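Local coordinates for endo-beta-1,4-glucanase (cellulase B) (Bacillus halodurans, PDB 4V2X), which probably hydrolyses internal beta-1,4 linkages of glucans, its family 5 catalytic module being joined to an Ig-like module and a family 46 carbohydrate-binding module, at residues A[492-506]-A[536-550]. Residues are numbered along the deposited sequence; the frame is centred on the assembly and turned at random. Where two conformers were deposited one is given.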
ATOM      1  N   VAL A 492      17.319 -48.403   3.615  1.00 20.61           N
ATOM      2  CA  VAL A 492      16.479 -47.221   3.355  1.00 20.78           C
ATOM      3  C   VAL A 492      16.803 -46.470   2.061  1.00 21.77           C
ATOM      4  O   VAL A 492      15.951 -45.762   1.523  1.00 22.27           O
ATOM      5  CB  VAL A 492      16.508 -46.199   4.517  1.00 20.89           C
ATOM      6  CG1 VAL A 492      15.877 -46.790   5.772  1.00 20.77           C
ATOM      7  CG2 VAL A 492      17.922 -45.688   4.784  1.00 21.39           C
ATOM      8  N   SER A 493      18.037 -46.592   1.582  1.00 21.46           N
ATOM      9  CA  SER A 493      18.469 -45.892   0.375  1.00 21.97           C
ATOM     10  C   SER A 493      17.976 -46.539  -0.914  1.00 21.57           C
ATOM     11  O   SER A 493      17.982 -45.902  -1.958  1.00 21.66           O
ATOM     12  CB  SER A 493      19.997 -45.784   0.336  1.00 23.52           C
ATOM     13  OG  SER A 493      20.584 -47.039   0.042  1.00 24.81           O
ATOM     14  N   ASN A 494      17.557 -47.802  -0.847  1.00 21.93           N
ATOM     15  CA  ASN A 494      17.198 -48.547  -2.041  1.00 23.50           C
ATOM     16  C   ASN A 494      16.223 -49.673  -1.716  1.00 21.77           C
ATOM     17  O   ASN A 494      16.467 -50.834  -2.038  1.00 23.24           O
ATOM     18  CB  ASN A 494      18.479 -49.100  -2.680  1.00 27.27           C
ATOM     19  CG  ASN A 494      18.227 -49.797  -3.995  1.00 32.83           C
ATOM     20  OD1 ASN A 494      17.410 -49.354  -4.803  1.00 38.15           O
ATOM     21  ND2 ASN A 494      18.935 -50.902  -4.219  1.00 36.93           N
ATOM     22  N   PHE A 495      15.112 -49.320  -1.076  1.00 20.65           N
ATOM     23  CA  PHE A 495      14.150 -50.315  -0.620  1.00 19.86           C
ATOM     24  C   PHE A 495      13.055 -50.558  -1.655  1.00 19.19           C
ATOM     25  O   PHE A 495      12.292 -49.648  -1.979  1.00 18.50           O
ATOM     26  CB  PHE A 495      13.509 -49.894   0.699  1.00 19.16           C
ATOM     27  CG  PHE A 495      12.685 -50.977   1.328  1.00 18.78           C
ATOM     28  CD1 PHE A 495      13.289 -51.990   2.048  1.00 19.61           C
ATOM     29  CD2 PHE A 495      11.304 -51.001   1.176  1.00 18.39           C
ATOM     30  CE1 PHE A 495      12.537 -53.002   2.616  1.00 19.73           C
ATOM     31  CE2 PHE A 495      10.542 -52.009   1.750  1.00 18.14           C
ATOM     32  CZ  PHE A 495      11.161 -53.012   2.466  1.00 19.56           C
ATOM     33  N   SER A 496      12.981 -51.794  -2.144  1.00 20.36           N
ATOM     34  CA  SER A 496      11.970 -52.207  -3.117  1.00 22.80           C
ATOM     35  C   SER A 496      11.214 -53.420  -2.598  1.00 21.98           C
ATOM     36  O   SER A 496      11.829 -54.416  -2.206  1.00 23.80           O
ATOM     37  CB  SER A 496      12.624 -52.572  -4.455  1.00 26.19           C
ATOM     38  OG  SER A 496      13.092 -51.414  -5.124  1.00 33.90           O
ATOM     39  N   ILE A 497       9.890 -53.339  -2.599  1.00 20.09           N
ATOM     40  CA  ILE A 497       9.042 -54.488  -2.296  1.00 20.45           C
ATOM     41  C   ILE A 497       8.793 -55.257  -3.598  1.00 20.19           C
ATOM     42  O   ILE A 497       8.295 -54.681  -4.569  1.00 19.14           O
ATOM     43  CB  ILE A 497       7.695 -54.052  -1.682  1.00 20.57           C
ATOM     44  CG1 ILE A 497       7.923 -53.259  -0.390  1.00 21.67           C
ATOM     45  CG2 ILE A 497       6.820 -55.268  -1.402  1.00 20.92           C
ATOM     46  CD1 ILE A 497       6.702 -52.512   0.095  1.00 21.67           C
ATOM     47  N   PRO A 498       9.169 -56.553  -3.652  1.00 20.99           N
ATOM     48  CA  PRO A 498       8.802 -57.309  -4.850  1.00 20.32           C
ATOM     49  C   PRO A 498       7.283 -57.331  -4.987  1.00 20.66           C
ATOM     50  O   PRO A 498       6.580 -57.653  -4.022  1.00 18.51           O
ATOM     51  CB  PRO A 498       9.364 -58.711  -4.582  1.00 20.94           C
ATOM     52  CG  PRO A 498      10.391 -58.525  -3.515  1.00 21.47           C
ATOM     53  CD  PRO A 498       9.932 -57.365  -2.692  1.00 20.95           C
ATOM     54  N   ALA A 499       6.792 -56.979  -6.170  1.00 21.21           N
ATOM     55  CA  ALA A 499       5.368 -56.750  -6.365  1.00 22.43           C
ATOM     56  C   ALA A 499       4.868 -57.314  -7.684  1.00 23.33           C
ATOM     57  O   ALA A 499       5.401 -57.002  -8.747  1.00 28.15           O
ATOM     58  CB  ALA A 499       5.074 -55.261  -6.298  1.00 22.96           C
ATOM     59  N   SER A 500       3.837 -58.145  -7.599  1.00 21.86           N
ATOM     60  CA  SER A 500       3.111 -58.598  -8.770  1.00 21.05           C
ATOM     61  C   SER A 500       1.892 -57.711  -8.918  1.00 19.57           C
ATOM     62  O   SER A 500       0.892 -57.910  -8.228  1.00 19.23           O
ATOM     63  CB  SER A 500       2.670 -60.048  -8.591  1.00 22.36           C
ATOM     64  OG  SER A 500       3.791 -60.899  -8.409  1.00 23.76           O
ATOM     65  N   PHE A 501       1.975 -56.728  -9.807  1.00 20.08           N
ATOM     66  CA  PHE A 501       0.886 -55.775  -9.983  1.00 19.22           C
ATOM     67  C   PHE A 501      -0.347 -56.444 -10.584  1.00 18.54           C
ATOM     68  O   PHE A 501      -1.464 -56.001 -10.338  1.00 18.32           O
ATOM     69  CB  PHE A 501       1.333 -54.565 -10.806  1.00 20.33           C
ATOM     70  CG  PHE A 501       2.248 -53.642 -10.052  1.00 20.45           C
ATOM     71  CD1 PHE A 501       1.734 -52.726  -9.141  1.00 22.12           C
ATOM     72  CD2 PHE A 501       3.617 -53.700 -10.234  1.00 21.28           C
ATOM     73  CE1 PHE A 501       2.573 -51.878  -8.436  1.00 21.66           C
ATOM     74  CE2 PHE A 501       4.463 -52.858  -9.529  1.00 21.52           C
ATOM     75  CZ  PHE A 501       3.943 -51.947  -8.630  1.00 21.04           C
ATOM     76  N   ASN A 502      -0.131 -57.521 -11.343  1.00 18.58           N
ATOM     77  CA  ASN A 502      -1.216 -58.371 -11.834  1.00 20.18           C
ATOM     78  C   ASN A 502      -2.331 -57.579 -12.533  1.00 19.47           C
ATOM     79  O   ASN A 502      -3.514 -57.773 -12.260  1.00 19.62           O
ATOM     80  CB  ASN A 502      -1.775 -59.238 -10.689  1.00 19.82           C
ATOM     81  CG  ASN A 502      -0.865 -60.397 -10.331  1.00 20.76           C
ATOM     82  OD1 ASN A 502      -0.039 -60.831 -11.140  1.00 21.11           O
ATOM     83  ND2 ASN A 502      -1.015 -60.918  -9.112  1.00 20.95           N
ATOM     84  N   GLY A 503      -1.934 -56.685 -13.437  1.00 19.46           N
ATOM     85  CA  GLY A 503      -2.878 -55.896 -14.223  1.00 19.57           C
ATOM     86  C   GLY A 503      -3.429 -54.658 -13.536  1.00 19.85           C
ATOM     87  O   GLY A 503      -4.266 -53.954 -14.111  1.00 20.15           O
ATOM     88  N   ASN A 504      -2.963 -54.380 -12.316  1.00 21.34           N
ATOM     89  CA  ASN A 504      -3.443 -53.236 -11.540  1.00 21.13           C
ATOM     90  C   ASN A 504      -2.570 -52.004 -11.685  1.00 21.85           C
ATOM     91  O   ASN A 504      -1.372 -52.100 -11.958  1.00 24.14           O
ATOM     92  CB  ASN A 504      -3.529 -53.588 -10.056  1.00 21.36           C
ATOM     93  CG  ASN A 504      -4.581 -54.627  -9.769  1.00 22.29           C
ATOM     94  OD1 ASN A 504      -5.756 -54.298  -9.621  1.00 25.17           O
ATOM     95  ND2 ASN A 504      -4.168 -55.892  -9.697  1.00 21.76           N
ATOM     96  N   SER A 505      -3.201 -50.847 -11.495  1.00 19.91           N
ATOM     97  CA  SER A 505      -2.514 -49.566 -11.443  0.50 19.60           C
ATOM     98  C   SER A 505      -2.633 -49.016 -10.025  1.00 18.78           C
ATOM     99  O   SER A 505      -3.727 -48.998  -9.458  1.00 18.18           O
ATOM    100  CB  SER A 505      -3.149 -48.596 -12.436  0.50 19.79           C
ATOM    101  OG  SER A 505      -2.626 -47.288 -12.297  0.50 19.72           O
ATOM    102  N   LEU A 506      -1.513 -48.580  -9.455  1.00 17.20           N
ATOM    103  CA  LEU A 506      -1.516 -48.068  -8.089  1.00 16.93           C
ATOM    104  C   LEU A 506      -2.045 -46.645  -8.061  1.00 15.97           C
ATOM    105  O   LEU A 506      -1.601 -45.809  -8.836  1.00 17.50           O
ATOM    106  CB  LEU A 506      -0.104 -48.108  -7.503  1.00 16.59           C
ATOM    107  CG  LEU A 506       0.066 -47.594  -6.067  1.00 17.26           C
ATOM    108  CD1 LEU A 506      -0.619 -48.505  -5.064  1.00 16.87           C
ATOM    109  CD2 LEU A 506       1.542 -47.454  -5.738  1.00 17.89           C
ATOM    110  N   PRO A 536       5.406 -47.009  -7.985  1.00 16.84           N
ATOM    111  CA  PRO A 536       5.308 -48.345  -8.550  1.00 17.20           C
ATOM    112  C   PRO A 536       6.248 -48.457  -9.741  1.00 19.77           C
ATOM    113  O   PRO A 536       6.263 -47.566 -10.585  1.00 21.13           O
ATOM    114  CB  PRO A 536       3.852 -48.425  -9.004  1.00 16.88           C
ATOM    115  CG  PRO A 536       3.483 -47.019  -9.327  1.00 16.94           C
ATOM    116  CD  PRO A 536       4.308 -46.130  -8.439  1.00 16.87           C
ATOM    117  N   SER A 537       7.040 -49.526  -9.783  1.00 22.10           N
ATOM    118  CA  SER A 537       7.875 -49.832 -10.934  1.00 25.76           C
ATOM    119  C   SER A 537       7.261 -51.026 -11.645  1.00 25.88           C
ATOM    120  O   SER A 537       7.557 -52.180 -11.325  1.00 25.85           O
ATOM    121  CB  SER A 537       9.305 -50.148 -10.495  1.00 28.81           C
ATOM    122  OG  SER A 537       9.933 -48.988  -9.983  1.00 34.57           O
ATOM    123  N   TYR A 538       6.394 -50.734 -12.607  1.00 25.28           N
ATOM    124  CA  TYR A 538       5.589 -51.760 -13.255  1.00 26.99           C
ATOM    125  C   TYR A 538       6.436 -52.746 -14.051  1.00 30.59           C
ATOM    126  O   TYR A 538       6.222 -53.953 -13.962  1.00 30.76           O
ATOM    127  CB  TYR A 538       4.530 -51.117 -14.150  1.00 26.54           C
ATOM    128  CG  TYR A 538       3.505 -50.335 -13.372  1.00 24.58           C
ATOM    129  CD1 TYR A 538       2.585 -50.989 -12.566  1.00 23.75           C
ATOM    130  CD2 TYR A 538       3.464 -48.944 -13.424  1.00 24.34           C
ATOM    131  CE1 TYR A 538       1.651 -50.286 -11.838  1.00 23.53           C
ATOM    132  CE2 TYR A 538       2.527 -48.232 -12.699  1.00 22.72           C
ATOM    133  CZ  TYR A 538       1.624 -48.912 -11.909  1.00 21.84           C
ATOM    134  OH  TYR A 538       0.686 -48.237 -11.184  1.00 22.26           O
ATOM    135  N   ASP A 539       7.403 -52.232 -14.805  1.00 35.56           N
ATOM    136  CA  ASP A 539       8.278 -53.081 -15.622  1.00 39.27           C
ATOM    137  C   ASP A 539       9.221 -53.925 -14.764  1.00 39.56           C
ATOM    138  O   ASP A 539       9.501 -55.076 -15.095  1.00 42.75           O
ATOM    139  CB  ASP A 539       9.083 -52.230 -16.611  1.00 43.94           C
ATOM    140  CG  ASP A 539       8.199 -51.522 -17.632  1.00 47.29           C
ATOM    141  OD1 ASP A 539       7.072 -51.999 -17.899  1.00 49.03           O
ATOM    142  OD2 ASP A 539       8.634 -50.482 -18.169  1.00 52.00           O
ATOM    143  N   ALA A 540       9.698 -53.352 -13.660  1.00 37.18           N
ATOM    144  CA  ALA A 540      10.560 -54.073 -12.723  1.00 36.34           C
ATOM    145  C   ALA A 540       9.776 -54.988 -11.774  1.00 33.88           C
ATOM    146  O   ALA A 540      10.367 -55.836 -11.106  1.00 34.18           O
ATOM    147  CB  ALA A 540      11.395 -53.086 -11.921  1.00 37.76           C
ATOM    148  N   ASN A 541       8.459 -54.816 -11.704  1.00 30.32           N
ATOM    149  CA  ASN A 541       7.628 -55.583 -10.775  1.00 29.32           C
ATOM    150  C   ASN A 541       8.062 -55.313  -9.326  1.00 25.40           C
ATOM    151  O   ASN A 541       8.283 -56.231  -8.533  1.00 24.44           O
ATOM    152  CB  ASN A 541       7.683 -57.073 -11.128  1.00 32.81           C
ATOM    153  CG  ASN A 541       7.583 -57.313 -12.626  1.00 38.57           C
ATOM    154  OD1 ASN A 541       6.663 -56.822 -13.281  1.00 40.86           O
ATOM    155  ND2 ASN A 541       8.546 -58.047 -13.181  1.00 39.34           N
ATOM    156  N   GLU A 542       8.203 -54.031  -9.002  1.00 23.35           N
ATOM    157  CA  GLU A 542       8.663 -53.610  -7.683  1.00 22.70           C
ATOM    158  C   GLU A 542       7.858 -52.418  -7.203  1.00 20.30           C
ATOM    159  O   GLU A 542       7.397 -51.617  -8.008  1.00 20.64           O
ATOM    160  CB  GLU A 542      10.144 -53.223  -7.723  1.00 25.00           C
ATOM    161  CG  GLU A 542      11.085 -54.362  -8.088  1.00 30.13           C
ATOM    162  CD  GLU A 542      12.546 -53.942  -8.109  1.00 33.22           C
ATOM    163  OE1 GLU A 542      12.823 -52.726  -8.069  1.00 35.58           O
ATOM    164  OE2 GLU A 542      13.418 -54.838  -8.173  1.00 38.45           O
ATOM    165  N   MET A 543       7.699 -52.318  -5.887  1.00 18.71           N
ATOM    166  CA  MET A 543       7.132 -51.138  -5.251  1.00 19.54           C
ATOM    167  C   MET A 543       8.252 -50.455  -4.478  1.00 19.20           C
ATOM    168  O   MET A 543       8.776 -51.019  -3.513  1.00 19.66           O
ATOM    169  CB  MET A 543       6.016 -51.541  -4.298  1.00 20.56           C
ATOM    170  CG  MET A 543       5.206 -50.382  -3.775  1.00 21.63           C
ATOM    171  SD  MET A 543       4.099 -49.774  -5.052  1.00 24.59           S
ATOM    172  CE  MET A 543       2.862 -51.065  -5.076  1.00 23.72           C
ATOM    173  N   LYS A 544       8.608 -49.246  -4.904  1.00 18.29           N
ATOM    174  CA  LYS A 544       9.712 -48.499  -4.310  0.50 18.40           C
ATOM    175  C   LYS A 544       9.210 -47.628  -3.165  1.00 16.91           C
ATOM    176  O   LYS A 544       8.214 -46.928  -3.316  1.00 15.97           O
ATOM    177  CB  LYS A 544      10.373 -47.612  -5.373  0.50 20.12           C
ATOM    178  CG  LYS A 544      11.640 -46.895  -4.923  0.50 21.88           C
ATOM    179  CD  LYS A 544      12.536 -47.823  -4.120  0.50 23.22           C
ATOM    180  CE  LYS A 544      14.008 -47.661  -4.452  0.50 23.83           C
ATOM    181  NZ  LYS A 544      14.619 -46.471  -3.808  0.50 25.43           N
ATOM    182  N   LEU A 545       9.897 -47.687  -2.029  1.00 15.75           N
ATOM    183  CA  LEU A 545       9.675 -46.746  -0.929  1.00 15.47           C
ATOM    184  C   LEU A 545      10.950 -45.932  -0.884  1.00 15.28           C
ATOM    185  O   LEU A 545      12.032 -46.502  -0.750  1.00 16.49           O
ATOM    186  CB  LEU A 545       9.458 -47.453   0.413  1.00 15.54           C
ATOM    187  CG  LEU A 545       8.295 -48.444   0.501  1.00 16.68           C
ATOM    188  CD1 LEU A 545       8.147 -48.952   1.923  1.00 17.46           C
ATOM    189  CD2 LEU A 545       6.995 -47.821   0.030  1.00 17.95           C
ATOM    190  N   THR A 546      10.833 -44.615  -0.996  1.00 14.59           N
ATOM    191  CA  THR A 546      12.014 -43.773  -1.218  1.00 15.37           C
ATOM    192  C   THR A 546      12.793 -43.478   0.052  1.00 15.40           C
ATOM    193  O   THR A 546      12.280 -43.592   1.175  1.00 14.95           O
ATOM    194  CB  THR A 546      11.636 -42.427  -1.848  1.00 15.43           C
ATOM    195  OG1 THR A 546      10.848 -41.681  -0.923  1.00 15.12           O
ATOM    196  CG2 THR A 546      10.874 -42.626  -3.158  1.00 15.11           C
ATOM    197  N   GLU A 547      14.037 -43.051  -0.129  1.00 15.53           N
ATOM    198  CA  GLU A 547      14.833 -42.591   1.006  1.00 16.70           C
ATOM    199  C   GLU A 547      14.185 -41.387   1.693  1.00 15.70           C
ATOM    200  O   GLU A 547      14.242 -41.254   2.916  1.00 15.94           O
ATOM    201  CB  GLU A 547      16.261 -42.253   0.571  1.00 19.08           C
ATOM    202  CG  GLU A 547      17.177 -42.033   1.762  1.00 21.31           C
ATOM    203  CD  GLU A 547      18.652 -42.008   1.411  1.00 25.01           C
ATOM    204  OE1 GLU A 547      19.036 -42.522   0.337  1.00 26.74           O
ATOM    205  OE2 GLU A 547      19.430 -41.476   2.235  1.00 28.64           O
ATOM    206  N   ALA A 548      13.543 -40.523   0.913  1.00 15.64           N
ATOM    207  CA  ALA A 548      12.852 -39.356   1.473  1.00 16.07           C
ATOM    208  C   ALA A 548      11.709 -39.773   2.394  1.00 15.46           C
ATOM    209  O   ALA A 548      11.444 -39.118   3.399  1.00 15.57           O
ATOM    210  CB  ALA A 548      12.321 -38.475   0.357  1.00 16.75           C
ATOM    211  N   PHE A 549      11.026 -40.857   2.037  1.00 14.83           N
ATOM    212  CA  PHE A 549      10.002 -41.432   2.915  1.00 14.43           C
ATOM    213  C   PHE A 549      10.624 -41.834   4.248  1.00 15.20           C
ATOM    214  O   PHE A 549      10.164 -41.411   5.304  1.00 14.84           O
ATOM    215  CB  PHE A 549       9.338 -42.636   2.252  1.00 14.49           C
ATOM    216  CG  PHE A 549       8.430 -43.429   3.162  1.00 14.14           C
ATOM    217  CD1 PHE A 549       7.187 -42.936   3.528  1.00 14.30           C
ATOM    218  CD2 PHE A 549       8.800 -44.696   3.595  1.00 14.25           C
ATOM    219  CE1 PHE A 549       6.340 -43.680   4.340  1.00 14.09           C
ATOM    220  CE2 PHE A 549       7.956 -45.449   4.403  1.00 14.36           C
ATOM    221  CZ  PHE A 549       6.725 -44.940   4.774  1.00 13.77           C
ATOM    222  N   PHE A 550      11.676 -42.646   4.188  1.00 15.14           N
ATOM    223  CA  PHE A 550      12.296 -43.164   5.404  1.00 16.25           C
ATOM    224  C   PHE A 550      12.944 -42.094   6.280  1.00 16.75           C
ATOM    225  O   PHE A 550      13.025 -42.266   7.496  1.00 16.92           O
ATOM    226  CB  PHE A 550      13.292 -44.270   5.068  1.00 16.09           C
ATOM    227  CG  PHE A 550      12.640 -45.542   4.616  1.00 15.11           C
ATOM    228  CD1 PHE A 550      11.848 -46.275   5.489  1.00 14.88           C
ATOM    229  CD2 PHE A 550      12.807 -46.007   3.325  1.00 15.83           C
ATOM    230  CE1 PHE A 550      11.238 -47.448   5.082  1.00 15.34           C
ATOM    231  CE2 PHE A 550      12.205 -47.187   2.912  1.00 15.87           C
ATOM    232  CZ  PHE A 550      11.418 -47.906   3.792  1.00 15.40           C
TER
HETATM  233  O   HOH W   1      14.673 -46.376  -0.862  1.00 18.70           O
HETATM  234  O   HOH W   2      18.250 -42.924  -2.175  1.00 24.48           O
HETATM  235  O   HOH W   3       0.376 -45.804 -10.907  1.00 32.70           O
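Ile497 and Met543 trade two nearly straight backbone hydrogen bonds, Ile497 N to Met543 O at 2.7 Å and Met543 N to Ile497 O at 2.8 Å, and Ala499 N continues the pairing by donating to Asn541 O. Past the turn 501-504, Leu506 N donates to Tyr538 OH (2.8 Å) at the edge of the phenol ring, and a water joins that hydroxyl to Leu506 O. At the other end, one water ties together Val492 O, Phe495 N and Leu545 O, joined by Lys544 NZ in one of its two conformers. Ser496 OG reaches Glu542 OE1 from above the carboxylate plane.

The edge of Tyr538 meets one face of Phe501, planes at 55°, while Ala499 CB lies against the opposite face. Met543 has CG anti to its backbone N (chi1 -170°) and then folds back, placing SD 3.5 Å from Leu506 CD2 and at the edge of the Phe501 ring, a Met-aromatic contact; CE packs against Phe501 CE1. Farther along, Phe550 points its edge toward the Phe495 face in an offset edge-to-face pair, planes at 84°, and packs on Val492 CG1.

Strands 495-500 and 542-545 are thus antiparallel neighbours in the CBM46 beta-sheet, with a G1 bulge at Asn541-Glu542, opposite Ser537.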